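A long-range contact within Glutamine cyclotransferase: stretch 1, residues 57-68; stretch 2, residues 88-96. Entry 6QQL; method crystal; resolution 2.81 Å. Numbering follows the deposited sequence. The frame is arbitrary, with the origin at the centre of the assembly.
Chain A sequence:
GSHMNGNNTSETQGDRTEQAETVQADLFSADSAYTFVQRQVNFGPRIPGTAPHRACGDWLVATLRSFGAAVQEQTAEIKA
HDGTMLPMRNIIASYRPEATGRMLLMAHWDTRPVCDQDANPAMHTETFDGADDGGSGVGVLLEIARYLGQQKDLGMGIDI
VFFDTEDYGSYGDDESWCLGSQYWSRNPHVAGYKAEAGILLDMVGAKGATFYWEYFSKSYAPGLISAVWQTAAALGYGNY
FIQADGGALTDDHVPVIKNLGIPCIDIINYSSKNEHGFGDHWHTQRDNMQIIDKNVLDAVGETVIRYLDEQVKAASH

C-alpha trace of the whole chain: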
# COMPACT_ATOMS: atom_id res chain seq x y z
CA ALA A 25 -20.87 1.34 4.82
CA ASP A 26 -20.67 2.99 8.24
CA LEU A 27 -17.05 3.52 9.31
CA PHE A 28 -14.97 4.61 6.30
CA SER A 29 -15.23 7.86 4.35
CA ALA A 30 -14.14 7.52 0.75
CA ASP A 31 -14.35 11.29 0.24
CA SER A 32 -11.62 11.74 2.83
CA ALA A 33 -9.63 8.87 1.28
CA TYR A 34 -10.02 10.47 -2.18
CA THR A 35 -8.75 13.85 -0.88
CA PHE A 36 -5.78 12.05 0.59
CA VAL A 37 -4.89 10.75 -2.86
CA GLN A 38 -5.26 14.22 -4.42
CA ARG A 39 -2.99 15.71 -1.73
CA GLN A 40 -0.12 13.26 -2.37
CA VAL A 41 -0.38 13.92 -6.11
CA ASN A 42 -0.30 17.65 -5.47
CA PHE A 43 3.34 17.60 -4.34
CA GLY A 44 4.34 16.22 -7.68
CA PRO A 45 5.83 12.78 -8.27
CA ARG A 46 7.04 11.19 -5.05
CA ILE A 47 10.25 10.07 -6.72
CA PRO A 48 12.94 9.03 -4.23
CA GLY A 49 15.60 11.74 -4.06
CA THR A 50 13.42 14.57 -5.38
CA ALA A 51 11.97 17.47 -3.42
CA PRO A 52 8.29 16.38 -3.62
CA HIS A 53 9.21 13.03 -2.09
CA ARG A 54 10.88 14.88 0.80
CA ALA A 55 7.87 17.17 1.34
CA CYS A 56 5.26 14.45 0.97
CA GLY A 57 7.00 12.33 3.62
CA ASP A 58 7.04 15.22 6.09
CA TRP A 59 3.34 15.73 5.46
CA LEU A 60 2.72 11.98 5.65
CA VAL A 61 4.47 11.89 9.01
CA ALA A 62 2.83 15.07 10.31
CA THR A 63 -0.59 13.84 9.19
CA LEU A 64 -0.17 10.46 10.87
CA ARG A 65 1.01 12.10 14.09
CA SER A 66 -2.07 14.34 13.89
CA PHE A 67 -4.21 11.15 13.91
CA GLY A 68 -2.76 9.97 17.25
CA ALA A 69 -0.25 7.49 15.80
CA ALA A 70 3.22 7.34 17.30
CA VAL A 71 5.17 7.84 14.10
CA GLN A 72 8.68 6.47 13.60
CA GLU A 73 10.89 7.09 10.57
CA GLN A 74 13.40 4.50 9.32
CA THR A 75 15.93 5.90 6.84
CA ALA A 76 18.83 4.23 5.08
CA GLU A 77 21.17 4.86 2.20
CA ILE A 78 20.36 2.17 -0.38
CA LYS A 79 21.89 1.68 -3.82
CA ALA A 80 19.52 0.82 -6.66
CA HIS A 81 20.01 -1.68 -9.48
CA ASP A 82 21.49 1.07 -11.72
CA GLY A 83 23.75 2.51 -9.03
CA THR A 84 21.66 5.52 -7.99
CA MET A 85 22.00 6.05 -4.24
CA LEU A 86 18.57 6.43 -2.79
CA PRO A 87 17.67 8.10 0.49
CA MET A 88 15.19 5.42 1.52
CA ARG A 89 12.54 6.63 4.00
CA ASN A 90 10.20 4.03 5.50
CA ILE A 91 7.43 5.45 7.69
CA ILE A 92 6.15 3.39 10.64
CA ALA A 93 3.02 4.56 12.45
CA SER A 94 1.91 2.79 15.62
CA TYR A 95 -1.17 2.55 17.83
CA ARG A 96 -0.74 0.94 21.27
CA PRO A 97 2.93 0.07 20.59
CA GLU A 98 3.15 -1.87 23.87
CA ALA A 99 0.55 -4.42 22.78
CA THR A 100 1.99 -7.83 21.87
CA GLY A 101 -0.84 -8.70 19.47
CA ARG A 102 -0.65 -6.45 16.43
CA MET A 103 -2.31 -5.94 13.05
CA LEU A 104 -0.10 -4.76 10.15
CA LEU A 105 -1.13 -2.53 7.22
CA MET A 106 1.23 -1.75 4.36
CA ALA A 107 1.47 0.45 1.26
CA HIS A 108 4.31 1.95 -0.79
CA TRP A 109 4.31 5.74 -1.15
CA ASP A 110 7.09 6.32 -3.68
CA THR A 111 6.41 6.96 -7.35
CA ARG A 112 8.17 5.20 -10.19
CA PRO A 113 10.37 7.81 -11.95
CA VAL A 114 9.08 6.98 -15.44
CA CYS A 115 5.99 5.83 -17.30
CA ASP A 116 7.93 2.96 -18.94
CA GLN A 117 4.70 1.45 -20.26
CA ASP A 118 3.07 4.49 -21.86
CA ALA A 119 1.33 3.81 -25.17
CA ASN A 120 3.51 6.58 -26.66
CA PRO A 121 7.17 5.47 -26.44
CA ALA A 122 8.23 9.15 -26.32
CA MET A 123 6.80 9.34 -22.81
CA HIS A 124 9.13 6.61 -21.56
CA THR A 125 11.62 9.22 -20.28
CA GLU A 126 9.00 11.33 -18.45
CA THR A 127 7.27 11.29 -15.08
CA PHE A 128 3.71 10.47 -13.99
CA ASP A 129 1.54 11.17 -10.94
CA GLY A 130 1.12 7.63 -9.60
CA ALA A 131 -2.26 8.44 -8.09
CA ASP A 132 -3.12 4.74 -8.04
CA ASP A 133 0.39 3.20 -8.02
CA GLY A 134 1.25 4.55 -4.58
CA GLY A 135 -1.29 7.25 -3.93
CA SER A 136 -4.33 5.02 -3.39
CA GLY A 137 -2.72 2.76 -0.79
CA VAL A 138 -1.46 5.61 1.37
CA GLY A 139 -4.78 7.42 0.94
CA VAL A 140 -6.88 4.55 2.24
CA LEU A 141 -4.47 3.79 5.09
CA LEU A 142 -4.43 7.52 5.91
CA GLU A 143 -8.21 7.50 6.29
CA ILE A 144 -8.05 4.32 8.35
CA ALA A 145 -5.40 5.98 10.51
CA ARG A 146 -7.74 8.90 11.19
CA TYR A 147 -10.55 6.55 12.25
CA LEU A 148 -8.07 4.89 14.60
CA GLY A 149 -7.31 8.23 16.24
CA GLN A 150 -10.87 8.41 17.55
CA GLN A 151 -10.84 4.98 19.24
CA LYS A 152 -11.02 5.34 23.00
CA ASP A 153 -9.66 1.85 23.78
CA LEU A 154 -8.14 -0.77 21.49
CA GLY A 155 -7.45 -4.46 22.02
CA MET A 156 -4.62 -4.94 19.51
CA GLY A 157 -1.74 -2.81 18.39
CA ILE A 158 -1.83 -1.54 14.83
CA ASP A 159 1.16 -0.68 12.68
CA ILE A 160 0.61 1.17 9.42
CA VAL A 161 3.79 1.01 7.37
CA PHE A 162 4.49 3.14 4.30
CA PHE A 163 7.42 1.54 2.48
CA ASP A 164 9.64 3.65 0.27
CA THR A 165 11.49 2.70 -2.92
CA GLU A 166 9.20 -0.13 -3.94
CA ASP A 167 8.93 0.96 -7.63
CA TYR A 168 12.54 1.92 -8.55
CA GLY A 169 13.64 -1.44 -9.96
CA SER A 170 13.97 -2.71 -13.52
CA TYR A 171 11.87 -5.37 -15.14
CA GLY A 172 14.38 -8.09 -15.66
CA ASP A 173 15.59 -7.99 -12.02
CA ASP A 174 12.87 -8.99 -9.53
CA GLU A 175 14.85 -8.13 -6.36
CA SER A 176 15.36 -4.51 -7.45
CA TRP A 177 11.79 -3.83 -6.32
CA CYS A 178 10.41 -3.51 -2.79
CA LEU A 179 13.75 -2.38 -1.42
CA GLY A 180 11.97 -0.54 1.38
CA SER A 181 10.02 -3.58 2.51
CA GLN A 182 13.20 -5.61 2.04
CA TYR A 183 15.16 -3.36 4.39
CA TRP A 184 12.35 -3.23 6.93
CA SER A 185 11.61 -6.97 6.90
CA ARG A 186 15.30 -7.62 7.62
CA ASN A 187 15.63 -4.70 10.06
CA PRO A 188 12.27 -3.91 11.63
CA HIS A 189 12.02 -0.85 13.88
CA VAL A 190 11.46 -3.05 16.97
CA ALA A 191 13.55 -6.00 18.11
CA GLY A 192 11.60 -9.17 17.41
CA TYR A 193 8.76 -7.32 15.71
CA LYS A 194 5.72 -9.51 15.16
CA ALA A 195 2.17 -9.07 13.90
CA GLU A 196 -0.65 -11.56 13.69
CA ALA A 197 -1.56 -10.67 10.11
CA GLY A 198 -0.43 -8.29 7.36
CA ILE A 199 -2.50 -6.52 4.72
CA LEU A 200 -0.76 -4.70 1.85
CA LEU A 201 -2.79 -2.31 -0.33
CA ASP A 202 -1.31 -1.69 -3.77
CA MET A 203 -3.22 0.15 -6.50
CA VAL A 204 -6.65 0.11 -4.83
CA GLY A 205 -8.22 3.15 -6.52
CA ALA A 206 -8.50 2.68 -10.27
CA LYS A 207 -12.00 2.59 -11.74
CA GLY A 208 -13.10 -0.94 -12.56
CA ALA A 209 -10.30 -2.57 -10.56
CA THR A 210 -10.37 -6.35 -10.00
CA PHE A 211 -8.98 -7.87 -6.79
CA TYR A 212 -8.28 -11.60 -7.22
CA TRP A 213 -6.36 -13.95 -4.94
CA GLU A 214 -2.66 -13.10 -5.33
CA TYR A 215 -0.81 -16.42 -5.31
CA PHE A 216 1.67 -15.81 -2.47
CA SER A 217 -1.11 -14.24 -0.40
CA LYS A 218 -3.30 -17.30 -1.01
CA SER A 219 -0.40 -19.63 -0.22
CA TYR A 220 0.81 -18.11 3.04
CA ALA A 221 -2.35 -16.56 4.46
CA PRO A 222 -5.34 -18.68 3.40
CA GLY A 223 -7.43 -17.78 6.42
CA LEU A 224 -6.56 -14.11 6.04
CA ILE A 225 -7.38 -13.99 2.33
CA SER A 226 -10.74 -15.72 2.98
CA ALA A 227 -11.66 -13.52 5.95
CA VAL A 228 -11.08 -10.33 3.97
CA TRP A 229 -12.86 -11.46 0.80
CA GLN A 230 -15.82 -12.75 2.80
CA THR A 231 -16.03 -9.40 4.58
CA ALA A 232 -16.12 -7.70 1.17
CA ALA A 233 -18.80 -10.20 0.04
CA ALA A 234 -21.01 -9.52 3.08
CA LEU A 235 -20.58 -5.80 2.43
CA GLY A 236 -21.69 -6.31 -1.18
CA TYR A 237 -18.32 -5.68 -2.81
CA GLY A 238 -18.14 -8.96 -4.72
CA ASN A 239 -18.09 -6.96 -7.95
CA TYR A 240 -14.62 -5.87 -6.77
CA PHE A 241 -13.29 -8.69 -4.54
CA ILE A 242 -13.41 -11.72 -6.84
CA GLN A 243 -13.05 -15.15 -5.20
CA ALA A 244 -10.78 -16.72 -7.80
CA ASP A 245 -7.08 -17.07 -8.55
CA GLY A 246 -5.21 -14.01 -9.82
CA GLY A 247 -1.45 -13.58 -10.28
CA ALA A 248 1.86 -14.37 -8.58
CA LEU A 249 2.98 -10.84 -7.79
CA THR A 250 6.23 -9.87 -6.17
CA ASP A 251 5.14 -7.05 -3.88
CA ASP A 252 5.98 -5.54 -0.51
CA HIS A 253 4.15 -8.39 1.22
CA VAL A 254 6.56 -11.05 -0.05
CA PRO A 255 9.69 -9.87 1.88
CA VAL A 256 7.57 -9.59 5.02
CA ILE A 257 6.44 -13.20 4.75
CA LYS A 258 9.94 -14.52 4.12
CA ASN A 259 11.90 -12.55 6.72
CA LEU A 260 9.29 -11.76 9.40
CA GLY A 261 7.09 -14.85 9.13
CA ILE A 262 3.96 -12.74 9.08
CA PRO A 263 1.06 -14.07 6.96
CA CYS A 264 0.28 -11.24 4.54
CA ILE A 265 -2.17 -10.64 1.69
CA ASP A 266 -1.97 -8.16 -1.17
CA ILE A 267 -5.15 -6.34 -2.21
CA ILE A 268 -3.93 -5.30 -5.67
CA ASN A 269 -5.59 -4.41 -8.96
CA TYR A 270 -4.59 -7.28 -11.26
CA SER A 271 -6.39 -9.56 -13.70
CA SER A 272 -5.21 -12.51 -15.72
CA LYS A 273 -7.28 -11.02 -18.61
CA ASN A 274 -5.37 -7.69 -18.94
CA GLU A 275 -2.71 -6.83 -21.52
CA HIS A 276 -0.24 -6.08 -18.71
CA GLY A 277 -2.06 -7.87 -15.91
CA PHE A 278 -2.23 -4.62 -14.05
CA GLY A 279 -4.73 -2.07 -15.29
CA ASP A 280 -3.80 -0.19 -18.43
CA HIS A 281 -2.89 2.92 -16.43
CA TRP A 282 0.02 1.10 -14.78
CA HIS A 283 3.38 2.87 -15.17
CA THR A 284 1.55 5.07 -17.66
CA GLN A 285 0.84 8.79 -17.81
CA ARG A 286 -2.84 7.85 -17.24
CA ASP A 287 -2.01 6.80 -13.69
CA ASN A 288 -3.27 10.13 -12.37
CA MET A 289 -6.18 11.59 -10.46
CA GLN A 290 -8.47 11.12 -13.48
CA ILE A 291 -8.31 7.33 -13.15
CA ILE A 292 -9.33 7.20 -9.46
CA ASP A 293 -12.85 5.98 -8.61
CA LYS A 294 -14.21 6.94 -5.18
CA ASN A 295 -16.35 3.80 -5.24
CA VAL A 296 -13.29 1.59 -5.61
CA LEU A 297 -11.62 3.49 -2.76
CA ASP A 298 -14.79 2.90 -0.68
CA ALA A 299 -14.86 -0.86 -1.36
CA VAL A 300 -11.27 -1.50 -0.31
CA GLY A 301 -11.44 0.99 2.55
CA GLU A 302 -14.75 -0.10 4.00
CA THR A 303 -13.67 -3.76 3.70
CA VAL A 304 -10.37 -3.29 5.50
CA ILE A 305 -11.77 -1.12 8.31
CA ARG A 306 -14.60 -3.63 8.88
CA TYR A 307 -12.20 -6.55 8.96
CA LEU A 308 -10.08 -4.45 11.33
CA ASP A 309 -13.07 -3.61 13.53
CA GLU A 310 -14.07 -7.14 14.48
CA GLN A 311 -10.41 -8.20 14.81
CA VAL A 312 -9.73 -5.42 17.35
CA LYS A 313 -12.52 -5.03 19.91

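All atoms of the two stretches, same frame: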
# COMPACT_ATOMS: atom_id res chain seq x y z
N GLY A 57 6.69 13.07 2.41
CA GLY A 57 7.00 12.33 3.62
C GLY A 57 6.79 13.14 4.89
O GLY A 57 6.19 12.65 5.86
N ASP A 58 7.27 14.38 4.91
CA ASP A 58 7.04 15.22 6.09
C ASP A 58 5.56 15.32 6.38
O ASP A 58 5.10 15.04 7.50
CB ASP A 58 7.60 16.63 5.87
CG ASP A 58 9.12 16.69 5.90
OD1 ASP A 58 9.76 15.71 6.35
OD2 ASP A 58 9.66 17.72 5.45
N TRP A 59 4.78 15.62 5.34
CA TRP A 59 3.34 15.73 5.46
C TRP A 59 2.69 14.40 5.81
O TRP A 59 1.75 14.36 6.61
CB TRP A 59 2.77 16.27 4.15
CG TRP A 59 1.31 16.24 4.15
CD1 TRP A 59 0.47 17.12 4.79
CD2 TRP A 59 0.48 15.28 3.51
NE1 TRP A 59 -0.84 16.76 4.57
CE2 TRP A 59 -0.86 15.64 3.78
CE3 TRP A 59 0.74 14.16 2.72
CZ2 TRP A 59 -1.94 14.92 3.29
CZ3 TRP A 59 -0.35 13.43 2.24
CH2 TRP A 59 -1.67 13.82 2.52
N LEU A 60 3.16 13.30 5.20
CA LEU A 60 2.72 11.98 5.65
C LEU A 60 2.94 11.82 7.14
O LEU A 60 2.02 11.48 7.89
CB LEU A 60 3.47 10.88 4.89
CG LEU A 60 3.06 10.64 3.44
CD1 LEU A 60 3.99 9.60 2.79
CD2 LEU A 60 1.57 10.27 3.31
N VAL A 61 4.17 12.07 7.60
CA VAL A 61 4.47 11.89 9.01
C VAL A 61 3.60 12.82 9.86
O VAL A 61 2.84 12.37 10.72
CB VAL A 61 5.97 12.11 9.28
CG1 VAL A 61 6.26 12.04 10.77
CG2 VAL A 61 6.81 11.07 8.53
N ALA A 62 3.64 14.12 9.56
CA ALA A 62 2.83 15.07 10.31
C ALA A 62 1.38 14.60 10.38
O ALA A 62 0.78 14.53 11.46
CB ALA A 62 2.91 16.44 9.65
N THR A 63 0.82 14.21 9.23
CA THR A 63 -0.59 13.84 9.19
C THR A 63 -0.86 12.64 10.08
O THR A 63 -1.84 12.64 10.84
CB THR A 63 -1.00 13.57 7.74
OG1 THR A 63 -0.89 14.77 6.97
CG2 THR A 63 -2.42 13.07 7.66
N LEU A 64 0.01 11.63 10.02
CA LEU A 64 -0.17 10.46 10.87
C LEU A 64 -0.07 10.82 12.35
O LEU A 64 -0.88 10.37 13.16
CB LEU A 64 0.86 9.39 10.53
CG LEU A 64 0.66 8.63 9.22
CD1 LEU A 64 1.87 7.73 8.98
CD2 LEU A 64 -0.62 7.84 9.26
N ARG A 65 0.91 11.65 12.71
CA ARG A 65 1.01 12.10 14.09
C ARG A 65 -0.26 12.82 14.50
O ARG A 65 -0.73 12.67 15.63
CB ARG A 65 2.23 13.01 14.28
CG ARG A 65 3.58 12.39 14.01
CD ARG A 65 4.70 13.11 14.76
NE ARG A 65 5.92 12.30 14.87
CZ ARG A 65 7.06 12.50 14.19
NH1 ARG A 65 7.17 13.50 13.32
NH2 ARG A 65 8.10 11.70 14.41
N SER A 66 -0.84 13.61 13.58
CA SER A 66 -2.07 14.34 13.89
C SER A 66 -3.27 13.41 14.11
O SER A 66 -4.29 13.85 14.66
CB SER A 66 -2.40 15.33 12.77
OG SER A 66 -3.06 14.71 11.66
N PHE A 67 -3.17 12.15 13.70
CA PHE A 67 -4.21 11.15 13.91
C PHE A 67 -3.94 10.26 15.12
O PHE A 67 -4.55 9.19 15.25
CB PHE A 67 -4.37 10.31 12.64
CG PHE A 67 -4.93 11.08 11.46
CD1 PHE A 67 -5.77 12.16 11.65
CD2 PHE A 67 -4.63 10.70 10.15
CE1 PHE A 67 -6.29 12.85 10.54
CE2 PHE A 67 -5.15 11.38 9.05
CZ PHE A 67 -5.98 12.45 9.24
N GLY A 68 -3.05 10.68 16.02
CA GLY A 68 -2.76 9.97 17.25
C GLY A 68 -1.74 8.85 17.13
O GLY A 68 -1.42 8.23 18.16
N MET A 88 16.40 6.15 1.13
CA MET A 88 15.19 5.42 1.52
C MET A 88 14.60 5.99 2.81
O MET A 88 15.32 6.29 3.77
CB MET A 88 15.49 3.94 1.72
CG MET A 88 14.26 3.18 2.16
SD MET A 88 14.71 1.70 3.08
CE MET A 88 15.17 2.38 4.68
N ARG A 89 13.26 6.09 2.85
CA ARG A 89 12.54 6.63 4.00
C ARG A 89 11.27 5.80 4.21
O ARG A 89 10.25 6.05 3.56
CB ARG A 89 12.23 8.11 3.80
CG ARG A 89 11.64 8.86 5.01
CD ARG A 89 11.55 10.35 4.67
NE ARG A 89 10.86 11.18 5.66
CZ ARG A 89 10.34 12.38 5.38
NH1 ARG A 89 10.40 12.88 4.15
NH2 ARG A 89 9.72 13.07 6.34
N ASN A 90 11.36 4.80 5.07
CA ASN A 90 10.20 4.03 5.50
C ASN A 90 9.54 4.74 6.67
O ASN A 90 10.23 5.29 7.53
CB ASN A 90 10.57 2.60 5.89
CG ASN A 90 10.93 1.73 4.70
OD1 ASN A 90 10.43 1.93 3.59
ND2 ASN A 90 11.83 0.77 4.92
N ILE A 91 8.21 4.72 6.70
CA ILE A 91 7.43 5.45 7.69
C ILE A 91 6.60 4.43 8.47
O ILE A 91 5.76 3.73 7.90
CB ILE A 91 6.54 6.52 7.04
CG1 ILE A 91 7.43 7.52 6.27
CG2 ILE A 91 5.72 7.28 8.10
CD1 ILE A 91 6.73 8.39 5.25
N ILE A 92 6.86 4.33 9.78
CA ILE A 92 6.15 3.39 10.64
C ILE A 92 5.28 4.19 11.59
O ILE A 92 5.77 5.04 12.34
CB ILE A 92 7.12 2.48 11.42
CG1 ILE A 92 8.00 1.67 10.48
CG2 ILE A 92 6.33 1.53 12.30
CD1 ILE A 92 9.36 2.25 10.22
N ALA A 93 3.98 3.89 11.59
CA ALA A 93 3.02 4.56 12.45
C ALA A 93 2.35 3.52 13.33
O ALA A 93 1.84 2.52 12.82
CB ALA A 93 1.98 5.30 11.61
N SER A 94 2.29 3.79 14.64
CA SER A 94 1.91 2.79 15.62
C SER A 94 0.77 3.28 16.50
O SER A 94 0.68 4.47 16.82
CB SER A 94 3.09 2.39 16.53
OG SER A 94 4.09 1.73 15.78
N TYR A 95 -0.13 2.36 16.83
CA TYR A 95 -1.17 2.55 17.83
C TYR A 95 -0.98 1.47 18.88
O TYR A 95 -0.79 0.31 18.53
CB TYR A 95 -2.56 2.47 17.19
CG TYR A 95 -2.88 3.62 16.24
CD1 TYR A 95 -3.39 4.84 16.71
CD2 TYR A 95 -2.67 3.51 14.88
CE1 TYR A 95 -3.68 5.90 15.85
CE2 TYR A 95 -2.95 4.57 14.00
CZ TYR A 95 -3.45 5.76 14.50
OH TYR A 95 -3.73 6.79 13.65
N ARG A 96 -1.00 1.86 20.16
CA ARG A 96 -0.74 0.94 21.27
C ARG A 96 0.55 0.14 21.12
O ARG A 96 0.54 -1.10 21.19
CB ARG A 96 -1.92 0.01 21.47
CG ARG A 96 -3.09 0.61 22.21
CD ARG A 96 -3.25 -0.05 23.57
NE ARG A 96 -3.59 -1.46 23.44
CZ ARG A 96 -3.69 -2.30 24.47
NH1 ARG A 96 -4.01 -3.57 24.26
NH2 ARG A 96 -3.46 -1.86 25.70

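How does the start of stretch 1 meet the strand? The helix and the strand run in nearly the same direction, 1° apart, with their axes 9.4 Å from each other at closest approach, so successive helical turns meet successive inward-pointing strand residues. At Gly 57 the partner is Arg 89, whose extended side chain, with chi1 to chi3 all t, carries its guanidinium over the helix backbone. Gly 57 C lies over one face of that group, 3.3 Å from Arg 89 NH2. The absence of a side chain matters here: an ideal CB on Gly 57 would point toward the strand and sit 2.3 Å from Arg 89 NH1, a clash.

What does the arginine bind at Asp 58? Asp 58 directs its CA-to-CB bond away from the strand overall, yet with chi1 in the m rotamer its carboxylate comes back within reach. Asp 58 OD1 accepts a hydrogen bond from Arg 89 NH2 at 2.6 Å, and the pair forms a salt bridge. The carboxylate oxygen lies at the guanidinium edge, near its plane, where the N-H groups are directed, although the N-H...O angle of 138° is well short of straight. The guanidinium nitrogens also bond elsewhere in the structure.

Which residues build the apolar middle? Leu 60 and Leu 64, one helical turn apart, both point toward the strand, while the CA-to-CB bond of Val 61 points sideways to it. All three converge on Ile 91: Leu 60 CD1 lies 3.9 Å from Ile 91 CD1, Val 61 CG2 is 4.0 Å from Ile 91 CG2, and Leu 64 CD1 is also 4.0 Å from Ile 91 CG2. Leu 64 reaches further along the strand as well, bringing its CD1 to 3.6 Å from Ala 93 CB. Between these inward residues, Ile 92 points away.

How does the contact close beyond the helix? Tyr 95 sets out sideways, but the end of its side chain comes nearer to stretch 1. Tyr 95 OH lies 3.0 Å from Phe 67 O, which sits at the ring edge, near the ring plane; this is hydrogen-bonding distance, but the hydroxyl proton has another acceptor within reach, so the bond is not settled. Gly 68 follows with a phi of 84°, a positive value that favours glycine, and Gly 68 C packs 3.8 Å from Tyr 95 CE1.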